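Local coordinates for protein probable glutamine synthetase (Pseudomonas aeruginosa, PDB 4HPP) that belongs to the glutamine synthetase family, pairing a small N-terminal beta domain with a larger catalytic domain that holds magnesium and a bound glutamic acid, at residues L312-V317 and Y329-R334; A129-F134 and H236-L241; V7-F12 and G23-L28; S74-E79 and Y91-L96. All coordinates share one frame; numbering follows the deposited sequence.

Contact 1: residues L312-V317 and Y329-R334; sequences LRICPV and YNLEFR
The Arg313 guanidinium has Glu332 OE2 at its edge, near its plane, while SG of Cys315 lies over one of its faces, displaced toward the rim. Arg313 and Glu332 run side by side, pointing the same way, with guanidinium and carboxylate planes 68° apart. NH1 of Arg313 forms a salt bridge with Glu332 OE2, modelled very short at 2.5 Å, so the exact length is doubtful, and NE of Arg313 adds a weak, bent bond of 2.9 Å to that oxygen. A turn at chi3 of Arg313 (76°) brings NE back within reach of it. Glu332 OE2, in plane at the edge of the Arg334 guanidinium, also receives a weak bond from Arg334 NE at 3.3 Å. The two arginine NE atoms are 4.2 Å apart, a like-charge proximity that the shared carboxylate probably offsets. These groups project from neighbouring antiparallel strands of the catalytic-domain sheet, where Arg313 and Glu332 form a hydrogen-bonded pair and Arg334 reaches the bound glutamic acid. Cys315 N bonds Asn330 O at 3.0 Å, and Asn330 OD1 is taken by His238 on the next strand. Leu312, Ile314, Leu331 and Phe333 occupy the other face of the sheet, with Leu312 and Phe333 covered by helix 261-281. There CG1 of Ile314 packs against CD2 of Leu331 at 3.7 Å. CG2 of Ile314 comes up obliquely to the Tyr329 ring, nearest its OH, while Val317 CG1 lies at the edge of that ring, 3.9 Å from Tyr329 CB.

Contact 2: residues A129-F134 and H236-L241; sequences AFEHEF and HLHLSL. With MG (magnesium ion), chain B; GLU (glutamic acid), chain D.
Phe130 and Leu237 lie side by side, pointing the same way, and CD1 of Leu237 sits 3.8 Å above the centre of the Phe130 ring in a CH-pi contact. The other face of this antiparallel pair of catalytic-domain strands is polar. Here the Glu131 carboxylate is set between two histidines, its plane turned 58° from the His238 ring and 40° from the His236 ring. His238 NE2 gives OE1 of Glu131 a weak bond of 3.0 Å, while ND1 of the same ring is held by Asn330 on the adjoining strand. Glu131 OE2 reaches His236 through a water, which donates to OE2 at 2.6 Å and lies 2.8 Å from His236 ND1. At the far side of the imidazole, His236 NE2 donates to OXT of the glutamic acid at 3.0 Å. Glu133 bridges metal and ligand: its OE2 binds the magnesium ion at 2.2 Å, to which the ligand's OE2 is also bound, and its OE1 accepts a bond from the ligand N at 2.8 Å. Glu180 and Glu187 are further metal ligands. Both ring nitrogens of His236 are engaged, which would restrict rotation of the ring, and Glu131 acts through the water as a second-shell residue behind a first-shell ligand contact; Glu133 joins metal and amino group through separate oxygens of one carboxylate.

Contact 3: residues V7-F12 and G23-L28; sequences VRLVSF and GRSLPL
Phe12 and Leu26 make the close-packed part of the contact, crossing at about a right angle. Leu26 CD2 lies over one face of the Phe12 ring, offset toward the rim and 3.8 Å from CZ of Phe12. Leu31 and Gln34 of helix 31-35 pack on the Phe12 side chain, Gln34 also on Leu26. On the reverse face Ser11 and Ser25 are a non-hydrogen-bonded pair, Ser11 OG lying 3.3 Å from Ser25 CB, while Ser25 OG lies by Leu9 CB. The strands form a beta hairpin of the N-terminal domain, in which 21-27 is outermost in the sheet of this chain. Backbone bonds join the hydrogen-bonded pair Val10 and Leu26, with Val10 N to Leu26 O at 2.8 Å. That outer strand is covered by the second subunit: Ser25 OG is bonded to Gln153 and to the carbonyl of Phe177 of that subunit. Toward the start of strand 9-15 the packing is looser. Solvent-exposed Leu28 brings CD1 to Val10 CG2 at 4.0 Å and to Arg8 CD at 4.1 Å, crossing both side chains at a slant, while the extended Arg8 carries its guanidinium on to salt bridges with Glu79 and Asp90.

Contact 4: residues S74-E79 and Y91-L96; sequences SRVRVE and YLHGNL
Ser74 meets His93 twice. Its OG, also bonded to Asp71 O, accepts a weak, bent bond from His93 N at 3.0 Å, and its carbonyl O lies in plane at the edge of the imidazole, 3.4 Å from His93 CD2. Arg75 follows with its aliphatic part against Leu92, Arg75 CB lying 3.9 Å from Leu92 CG, and its guanidinium goes on to a salt bridge with Asp90. Val76 then enters the sheet as a hydrogen-bonded pair with Tyr91 in the antiparallel hairpin of strands 66-78 and 89-97. Val76 N reaches Tyr91 O at 2.8 Å, nearly straight at 174°, and Tyr91 N returns a longer bond to Val76 O at 3.2 Å. The two side chains run alongside each other, with Val76 CB over one face of the Tyr91 ring, offset toward its rim and 3.6 Å from CZ of Tyr91. The buried polar ends of Tyr91 and His93 are both bonded to OD1 of Asn204 on helix 196-216. One amide oxygen shared in this way ties the N-terminal hairpin to a catalytic-domain helix and, if correctly placed, is consistent with a proton on His93 NE2.

Overall arrangement
Contacts 1 and 2 share one catalytic-domain sheet, strand 330-336 flanking strand 235-243, and touch where Asn330 and His238 meet. Contact 1 is buried, contact 2 partly. Both put charged residues on one side and apolar ones on the other, and both reach the ligand, contact 1 through Arg334 and contact 2 through His236 and Glu133, but only contact 2 binds the metal, while contact 1 adds a salt-bridge network. Contacts 3 and 4 belong to the N-terminal sheet and are joined by Arg8 and Glu79 and by strands 9-15 and 89-97. Contact 4 is buried against helix 196-216; contact 3 is partly buried, its outer strand meeting a second subunit. Centres of contacts 1 and 3 lie about 39 Å apart.

Contact 1: residues L312-V317 and Y329-R334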
# COMPACT_ATOMS: atom_id res chain seq x y z
N LEU A 312 -26.78 46.76 -6.30
CA LEU A 312 -28.09 46.14 -6.62
C LEU A 312 -28.23 46.15 -8.10
O LEU A 312 -28.06 47.19 -8.73
CB LEU A 312 -29.23 46.91 -5.97
CG LEU A 312 -30.59 46.31 -5.68
CD1 LEU A 312 -30.51 45.16 -4.70
CD2 LEU A 312 -31.52 47.36 -5.08
N ARG A 313 -28.49 45.00 -8.70
CA ARG A 313 -28.46 44.90 -10.15
C ARG A 313 -29.74 44.31 -10.67
O ARG A 313 -30.21 43.30 -10.18
CB ARG A 313 -27.26 44.05 -10.60
CG ARG A 313 -27.23 43.74 -12.10
CD ARG A 313 -25.92 43.08 -12.50
NE ARG A 313 -25.85 41.67 -12.11
CZ ARG A 313 -26.26 40.64 -12.87
NH1 ARG A 313 -26.14 39.40 -12.39
NH2 ARG A 313 -26.77 40.84 -14.08
N ILE A 314 -30.31 45.01 -11.63
CA ILE A 314 -31.44 44.52 -12.40
C ILE A 314 -30.95 43.46 -13.39
O ILE A 314 -30.04 43.71 -14.18
CB ILE A 314 -32.08 45.66 -13.20
CG1 ILE A 314 -32.48 46.82 -12.26
CG2 ILE A 314 -33.30 45.14 -13.94
CD1 ILE A 314 -32.42 48.19 -12.91
N CYS A 315 -31.55 42.27 -13.32
CA CYS A 315 -31.22 41.14 -14.21
C CYS A 315 -32.26 41.07 -15.30
O CYS A 315 -33.34 40.44 -15.10
CB CYS A 315 -31.18 39.78 -13.46
SG CYS A 315 -30.01 39.70 -12.07
N PRO A 316 -31.95 41.69 -16.45
CA PRO A 316 -32.97 41.88 -17.46
C PRO A 316 -33.39 40.52 -18.01
O PRO A 316 -32.72 39.50 -17.77
CB PRO A 316 -32.25 42.70 -18.53
CG PRO A 316 -30.82 42.24 -18.44
CD PRO A 316 -30.60 41.73 -17.03
N VAL A 317 -34.52 40.49 -18.71
CA VAL A 317 -35.01 39.25 -19.29
C VAL A 317 -34.14 38.74 -20.48
O VAL A 317 -33.38 39.50 -21.09
CB VAL A 317 -36.50 39.40 -19.64
CG1 VAL A 317 -37.32 39.42 -18.35
CG2 VAL A 317 -36.73 40.65 -20.49
N TYR A 329 -37.52 38.04 -14.54
CA TYR A 329 -37.07 39.36 -14.16
C TYR A 329 -36.93 39.45 -12.64
O TYR A 329 -37.86 39.10 -11.87
CB TYR A 329 -38.05 40.41 -14.63
CG TYR A 329 -37.59 41.82 -14.40
CD1 TYR A 329 -36.93 42.54 -15.41
CD2 TYR A 329 -37.84 42.45 -13.17
CE1 TYR A 329 -36.53 43.86 -15.21
CE2 TYR A 329 -37.45 43.75 -12.95
CZ TYR A 329 -36.80 44.45 -13.96
OH TYR A 329 -36.42 45.74 -13.69
N ASN A 330 -35.77 39.92 -12.22
CA ASN A 330 -35.49 39.97 -10.82
C ASN A 330 -34.43 41.00 -10.53
O ASN A 330 -33.86 41.61 -11.46
CB ASN A 330 -35.12 38.56 -10.29
CG ASN A 330 -33.72 38.11 -10.69
OD1 ASN A 330 -32.70 38.63 -10.18
ND2 ASN A 330 -33.66 37.14 -11.59
N LEU A 331 -34.17 41.19 -9.24
CA LEU A 331 -33.10 42.04 -8.76
C LEU A 331 -32.12 41.29 -7.86
O LEU A 331 -32.48 40.63 -6.86
CB LEU A 331 -33.70 43.25 -8.02
CG LEU A 331 -34.46 44.28 -8.88
CD1 LEU A 331 -35.77 44.69 -8.24
CD2 LEU A 331 -33.57 45.49 -9.04
N GLU A 332 -30.87 41.46 -8.20
CA GLU A 332 -29.76 40.84 -7.56
C GLU A 332 -28.99 41.81 -6.64
O GLU A 332 -28.38 42.80 -7.12
CB GLU A 332 -28.87 40.31 -8.67
CG GLU A 332 -27.41 40.23 -8.31
CD GLU A 332 -26.66 39.25 -9.17
OE1 GLU A 332 -26.88 38.02 -9.05
OE2 GLU A 332 -25.83 39.72 -9.97
N PHE A 333 -29.02 41.49 -5.33
CA PHE A 333 -28.23 42.10 -4.23
C PHE A 333 -26.85 41.41 -4.15
O PHE A 333 -26.76 40.18 -4.18
CB PHE A 333 -29.03 41.96 -2.91
CG PHE A 333 -28.36 42.53 -1.67
CD1 PHE A 333 -27.32 41.85 -1.01
CD2 PHE A 333 -28.80 43.75 -1.11
CE1 PHE A 333 -26.70 42.37 0.13
CE2 PHE A 333 -28.21 44.27 0.03
CZ PHE A 333 -27.17 43.57 0.65
N ARG A 334 -25.79 42.19 -4.02
CA ARG A 334 -24.47 41.65 -4.30
C ARG A 334 -23.51 41.71 -3.13
O ARG A 334 -22.60 40.87 -3.06
CB ARG A 334 -23.85 42.28 -5.56
CG ARG A 334 -24.74 42.14 -6.77
CD ARG A 334 -24.11 42.60 -8.07
NE ARG A 334 -23.35 41.54 -8.72
CZ ARG A 334 -22.02 41.57 -8.82
NH1 ARG A 334 -21.37 40.56 -9.43
NH2 ARG A 334 -21.36 42.62 -8.32

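Contact 2: residues A129-F134 and H236-L241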
# COMPACT_ATOMS: atom_id res chain seq x y z
N ALA A 129 -33.45 33.21 -4.85
CA ALA A 129 -32.40 32.21 -5.04
C ALA A 129 -31.04 32.84 -4.67
O ALA A 129 -30.73 33.98 -5.04
CB ALA A 129 -32.43 31.65 -6.46
N PHE A 130 -30.29 32.10 -3.85
CA PHE A 130 -28.91 32.43 -3.47
C PHE A 130 -27.91 31.70 -4.40
O PHE A 130 -28.04 30.49 -4.65
CB PHE A 130 -28.64 31.96 -2.05
CG PHE A 130 -29.42 32.65 -0.99
CD1 PHE A 130 -28.80 33.61 -0.17
CD2 PHE A 130 -30.75 32.30 -0.74
CE1 PHE A 130 -29.48 34.22 0.89
CE2 PHE A 130 -31.44 32.91 0.30
CZ PHE A 130 -30.82 33.88 1.13
N GLU A 131 -26.92 32.44 -4.92
CA GLU A 131 -25.88 31.86 -5.75
C GLU A 131 -24.68 31.80 -4.85
O GLU A 131 -24.38 32.78 -4.15
CB GLU A 131 -25.56 32.75 -6.96
CG GLU A 131 -26.62 32.87 -8.07
CD GLU A 131 -26.12 33.69 -9.29
OE1 GLU A 131 -26.81 33.63 -10.33
OE2 GLU A 131 -25.04 34.36 -9.25
N HIS A 132 -23.98 30.67 -4.88
CA HIS A 132 -22.91 30.40 -3.97
C HIS A 132 -21.62 30.13 -4.67
O HIS A 132 -21.60 29.35 -5.63
CB HIS A 132 -23.27 29.23 -3.11
CG HIS A 132 -24.36 29.53 -2.07
ND1 HIS A 132 -25.63 29.03 -2.18
CD2 HIS A 132 -24.29 30.20 -0.85
CE1 HIS A 132 -26.34 29.41 -1.09
NE2 HIS A 132 -25.52 30.13 -0.29
N GLU A 133 -20.53 30.78 -4.22
CA GLU A 133 -19.22 30.48 -4.75
C GLU A 133 -18.34 29.89 -3.62
O GLU A 133 -18.50 30.23 -2.44
CB GLU A 133 -18.60 31.69 -5.40
CG GLU A 133 -19.22 32.10 -6.73
CD GLU A 133 -18.83 33.52 -7.13
OE1 GLU A 133 -18.25 34.27 -6.28
OE2 GLU A 133 -19.12 33.91 -8.30
N PHE A 134 -17.45 28.97 -3.98
CA PHE A 134 -16.61 28.32 -3.00
C PHE A 134 -15.28 27.84 -3.61
O PHE A 134 -15.13 27.72 -4.86
CB PHE A 134 -17.38 27.16 -2.33
CG PHE A 134 -17.77 26.03 -3.29
CD1 PHE A 134 -19.00 26.07 -4.00
CD2 PHE A 134 -16.95 24.90 -3.45
CE1 PHE A 134 -19.35 25.07 -4.85
CE2 PHE A 134 -17.33 23.89 -4.31
CZ PHE A 134 -18.51 23.98 -5.02
N HIS A 236 -24.88 35.84 -4.03
CA HIS A 236 -25.78 36.81 -4.64
C HIS A 236 -27.18 36.37 -4.49
O HIS A 236 -27.52 35.22 -4.73
CB HIS A 236 -25.51 37.02 -6.13
CG HIS A 236 -24.14 37.56 -6.44
ND1 HIS A 236 -23.54 37.33 -7.63
CD2 HIS A 236 -23.22 38.30 -5.66
CE1 HIS A 236 -22.30 37.91 -7.62
NE2 HIS A 236 -22.10 38.49 -6.43
N LEU A 237 -28.04 37.30 -4.13
CA LEU A 237 -29.39 36.94 -3.82
C LEU A 237 -30.21 37.55 -4.95
O LEU A 237 -30.13 38.76 -5.11
CB LEU A 237 -29.74 37.52 -2.45
CG LEU A 237 -31.15 37.53 -1.92
CD1 LEU A 237 -31.72 36.11 -1.93
CD2 LEU A 237 -31.12 38.09 -0.52
N HIS A 238 -30.92 36.73 -5.73
CA HIS A 238 -31.90 37.18 -6.73
C HIS A 238 -33.26 37.18 -6.15
O HIS A 238 -33.70 36.16 -5.65
CB HIS A 238 -31.92 36.25 -7.92
CG HIS A 238 -30.65 36.25 -8.69
ND1 HIS A 238 -30.41 37.13 -9.71
CD2 HIS A 238 -29.51 35.46 -8.56
CE1 HIS A 238 -29.17 36.92 -10.21
NE2 HIS A 238 -28.62 35.88 -9.52
N LEU A 239 -33.91 38.33 -6.16
CA LEU A 239 -35.28 38.46 -5.62
C LEU A 239 -36.24 38.96 -6.67
O LEU A 239 -35.94 39.90 -7.40
CB LEU A 239 -35.33 39.38 -4.42
CG LEU A 239 -34.69 38.70 -3.21
CD1 LEU A 239 -34.23 39.74 -2.18
CD2 LEU A 239 -35.68 37.73 -2.60
N SER A 240 -37.35 38.23 -6.80
CA SER A 240 -38.50 38.69 -7.57
C SER A 240 -39.66 38.74 -6.57
O SER A 240 -39.63 38.07 -5.52
CB SER A 240 -38.76 37.81 -8.80
OG SER A 240 -39.41 36.58 -8.49
N LEU A 241 -40.61 39.61 -6.88
CA LEU A 241 -41.79 39.82 -6.03
C LEU A 241 -43.03 39.54 -6.87
O LEU A 241 -43.14 40.09 -7.95
CB LEU A 241 -41.82 41.28 -5.54
CG LEU A 241 -41.02 41.64 -4.29
CD1 LEU A 241 -41.45 43.00 -3.75
CD2 LEU A 241 -41.19 40.58 -3.22
MG MG B . -20.45 34.06 -10.01
N GLU D . -16.62 36.41 -6.92
CA GLU D . -17.46 37.67 -7.02
C GLU D . -18.06 38.19 -5.69
O GLU D . -17.40 38.24 -4.66
CB GLU D . -18.58 37.47 -8.03
CG GLU D . -18.10 37.39 -9.45
CD GLU D . -19.19 36.99 -10.39
OE1 GLU D . -19.55 37.83 -11.22
OE2 GLU D . -19.69 35.84 -10.28
OXT GLU D . -19.23 38.57 -5.60
O HOH W 1 -24.81 36.87 -10.06

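Contact 3: residues V7-F12 and G23-L28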
# COMPACT_ATOMS: atom_id res chain seq x y z
N VAL A 7 -26.92 2.91 12.91
CA VAL A 7 -28.24 3.52 13.02
C VAL A 7 -28.27 4.78 12.15
O VAL A 7 -27.27 5.47 12.01
CB VAL A 7 -28.67 3.69 14.54
CG1 VAL A 7 -29.77 4.69 14.76
CG2 VAL A 7 -29.16 2.35 15.12
N ARG A 8 -29.39 5.06 11.50
CA ARG A 8 -29.52 6.30 10.77
C ARG A 8 -29.93 7.33 11.80
O ARG A 8 -30.95 7.13 12.49
CB ARG A 8 -30.57 6.17 9.67
CG ARG A 8 -30.94 7.51 9.02
CD ARG A 8 -31.98 7.23 7.95
NE ARG A 8 -32.33 8.36 7.10
CZ ARG A 8 -32.15 8.38 5.77
NH1 ARG A 8 -31.58 7.35 5.16
NH2 ARG A 8 -32.54 9.43 5.04
N LEU A 9 -29.13 8.40 11.91
CA LEU A 9 -29.41 9.55 12.79
C LEU A 9 -30.11 10.70 12.03
O LEU A 9 -29.79 11.01 10.89
CB LEU A 9 -28.15 10.01 13.51
CG LEU A 9 -27.46 8.80 14.20
CD1 LEU A 9 -26.05 9.14 14.73
CD2 LEU A 9 -28.29 8.16 15.35
N VAL A 10 -31.10 11.33 12.67
CA VAL A 10 -31.71 12.48 12.09
C VAL A 10 -31.28 13.69 12.91
O VAL A 10 -31.36 13.65 14.13
CB VAL A 10 -33.26 12.35 12.08
CG1 VAL A 10 -33.85 13.65 11.60
CG2 VAL A 10 -33.66 11.22 11.15
N SER A 11 -30.80 14.74 12.26
CA SER A 11 -30.52 15.97 12.98
C SER A 11 -31.64 17.01 12.92
O SER A 11 -32.29 17.16 11.92
CB SER A 11 -29.22 16.59 12.48
OG SER A 11 -28.08 16.03 13.14
N PHE A 12 -31.86 17.71 14.03
CA PHE A 12 -32.58 18.98 14.05
C PHE A 12 -31.50 20.11 14.08
O PHE A 12 -30.62 20.13 14.96
CB PHE A 12 -33.48 19.13 15.31
CG PHE A 12 -34.52 18.06 15.48
CD1 PHE A 12 -34.99 17.29 14.38
CD2 PHE A 12 -35.07 17.80 16.74
CE1 PHE A 12 -35.95 16.31 14.55
CE2 PHE A 12 -36.07 16.80 16.91
CZ PHE A 12 -36.48 16.05 15.82
N GLY A 23 -26.94 21.52 15.58
CA GLY A 23 -28.09 20.79 16.05
C GLY A 23 -27.72 19.58 16.82
O GLY A 23 -26.59 19.48 17.33
N ARG A 24 -28.66 18.62 16.88
CA ARG A 24 -28.56 17.45 17.71
C ARG A 24 -29.25 16.36 16.98
O ARG A 24 -30.17 16.64 16.22
CB ARG A 24 -29.37 17.66 18.98
CG ARG A 24 -28.66 18.50 20.00
CD ARG A 24 -29.46 18.64 21.26
NE ARG A 24 -28.97 19.79 22.00
CZ ARG A 24 -29.41 20.12 23.20
NH1 ARG A 24 -30.35 19.36 23.75
NH2 ARG A 24 -28.93 21.20 23.84
N SER A 25 -28.89 15.10 17.22
CA SER A 25 -29.51 14.07 16.41
C SER A 25 -30.06 12.93 17.24
O SER A 25 -29.71 12.77 18.43
CB SER A 25 -28.52 13.57 15.35
OG SER A 25 -27.60 12.68 15.94
N LEU A 26 -30.95 12.18 16.61
CA LEU A 26 -31.67 11.06 17.27
C LEU A 26 -31.81 9.88 16.33
O LEU A 26 -31.68 10.03 15.12
CB LEU A 26 -33.04 11.49 17.70
CG LEU A 26 -33.78 12.32 16.66
CD1 LEU A 26 -35.21 11.81 16.40
CD2 LEU A 26 -33.83 13.74 17.19
N PRO A 27 -32.05 8.68 16.87
CA PRO A 27 -32.24 7.55 15.93
C PRO A 27 -33.51 7.75 15.11
O PRO A 27 -34.52 8.26 15.65
CB PRO A 27 -32.36 6.32 16.86
CG PRO A 27 -31.71 6.77 18.14
CD PRO A 27 -32.05 8.23 18.27
N LEU A 28 -33.43 7.40 13.82
CA LEU A 28 -34.60 7.48 12.91
C LEU A 28 -35.89 6.93 13.56
O LEU A 28 -36.92 7.60 13.54
CB LEU A 28 -34.32 6.77 11.57
CG LEU A 28 -35.44 6.73 10.50
CD1 LEU A 28 -35.55 8.05 9.69
CD2 LEU A 28 -35.27 5.48 9.62

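Contact 4: residues S74-E79 and Y91-L96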
# COMPACT_ATOMS: atom_id res chain seq x y z
N SER A 74 -39.24 21.08 5.81
CA SER A 74 -37.91 21.51 5.41
C SER A 74 -36.92 20.34 5.37
O SER A 74 -35.75 20.56 5.13
CB SER A 74 -37.39 22.46 6.45
OG SER A 74 -37.26 21.74 7.66
N ARG A 75 -37.40 19.11 5.62
CA ARG A 75 -36.54 17.95 5.66
C ARG A 75 -35.61 17.77 4.44
O ARG A 75 -36.03 17.84 3.30
CB ARG A 75 -37.37 16.69 5.89
CG ARG A 75 -36.49 15.45 6.03
CD ARG A 75 -37.11 14.47 7.00
NE ARG A 75 -36.30 13.30 7.16
CZ ARG A 75 -36.80 12.12 7.51
NH1 ARG A 75 -38.09 12.02 7.77
NH2 ARG A 75 -36.00 11.06 7.60
N VAL A 76 -34.32 17.54 4.73
CA VAL A 76 -33.35 17.18 3.70
C VAL A 76 -32.90 15.74 3.86
O VAL A 76 -32.56 15.33 4.96
CB VAL A 76 -32.13 18.15 3.74
CG1 VAL A 76 -31.03 17.70 2.77
CG2 VAL A 76 -32.62 19.51 3.29
N ARG A 77 -32.91 14.98 2.77
CA ARG A 77 -32.57 13.57 2.79
C ARG A 77 -31.63 13.36 1.64
O ARG A 77 -32.09 13.36 0.50
CB ARG A 77 -33.81 12.68 2.50
CG ARG A 77 -34.92 12.47 3.54
CD ARG A 77 -35.21 10.97 3.49
NE ARG A 77 -36.62 10.51 3.37
CZ ARG A 77 -37.03 9.22 3.39
NH1 ARG A 77 -36.17 8.20 3.54
NH2 ARG A 77 -38.33 8.93 3.26
N VAL A 78 -30.34 13.14 1.90
CA VAL A 78 -29.42 12.71 0.84
C VAL A 78 -29.02 11.31 1.23
O VAL A 78 -28.28 11.11 2.21
CB VAL A 78 -28.12 13.57 0.75
CG1 VAL A 78 -27.18 13.05 -0.34
CG2 VAL A 78 -28.42 15.10 0.68
N GLU A 79 -29.52 10.33 0.47
CA GLU A 79 -29.34 8.94 0.82
C GLU A 79 -27.98 8.47 0.40
O GLU A 79 -27.36 7.66 1.07
CB GLU A 79 -30.44 8.09 0.19
CG GLU A 79 -31.84 8.57 0.63
CD GLU A 79 -32.17 8.19 2.09
OE1 GLU A 79 -31.54 7.24 2.59
OE2 GLU A 79 -33.04 8.82 2.76
N TYR A 91 -31.67 15.58 7.99
CA TYR A 91 -31.92 16.61 9.02
C TYR A 91 -33.06 17.51 8.58
O TYR A 91 -33.38 17.55 7.40
CB TYR A 91 -30.64 17.50 9.28
CG TYR A 91 -30.30 18.32 8.07
CD1 TYR A 91 -30.90 19.55 7.83
CD2 TYR A 91 -29.39 17.86 7.13
CE1 TYR A 91 -30.57 20.32 6.69
CE2 TYR A 91 -29.04 18.60 6.01
CZ TYR A 91 -29.65 19.83 5.77
OH TYR A 91 -29.33 20.52 4.61
N LEU A 92 -33.62 18.23 9.54
CA LEU A 92 -34.72 19.17 9.38
C LEU A 92 -34.37 20.52 10.04
O LEU A 92 -33.78 20.56 11.14
CB LEU A 92 -35.97 18.65 10.11
CG LEU A 92 -36.62 17.34 9.71
CD1 LEU A 92 -35.96 16.18 10.41
CD2 LEU A 92 -38.10 17.34 10.04
N HIS A 93 -34.77 21.61 9.39
CA HIS A 93 -34.63 22.94 9.92
C HIS A 93 -35.72 23.14 10.94
O HIS A 93 -36.83 22.61 10.78
CB HIS A 93 -34.76 23.98 8.84
CG HIS A 93 -33.80 23.79 7.72
ND1 HIS A 93 -32.66 24.51 7.60
CD2 HIS A 93 -33.85 22.91 6.62
CE1 HIS A 93 -31.99 24.10 6.49
NE2 HIS A 93 -32.71 23.11 5.88
N GLY A 94 -35.39 23.88 11.99
CA GLY A 94 -36.31 24.06 13.06
C GLY A 94 -36.34 25.52 13.45
O GLY A 94 -35.42 26.30 13.12
N ASN A 95 -37.42 25.88 14.14
CA ASN A 95 -37.51 27.19 14.77
C ASN A 95 -37.30 27.02 16.30
O ASN A 95 -37.69 25.98 16.85
CB ASN A 95 -38.86 27.85 14.48
CG ASN A 95 -39.33 27.69 13.03
OD1 ASN A 95 -38.57 27.84 12.07
ND2 ASN A 95 -40.62 27.39 12.87
N LEU A 96 -36.66 28.01 16.94
CA LEU A 96 -36.46 28.09 18.39
C LEU A 96 -37.61 28.76 19.11
O LEU A 96 -38.07 29.85 18.72
CB LEU A 96 -35.18 28.88 18.69
CG LEU A 96 -33.86 28.27 18.23
CD1 LEU A 96 -32.69 29.22 18.49
CD2 LEU A 96 -33.58 26.98 18.96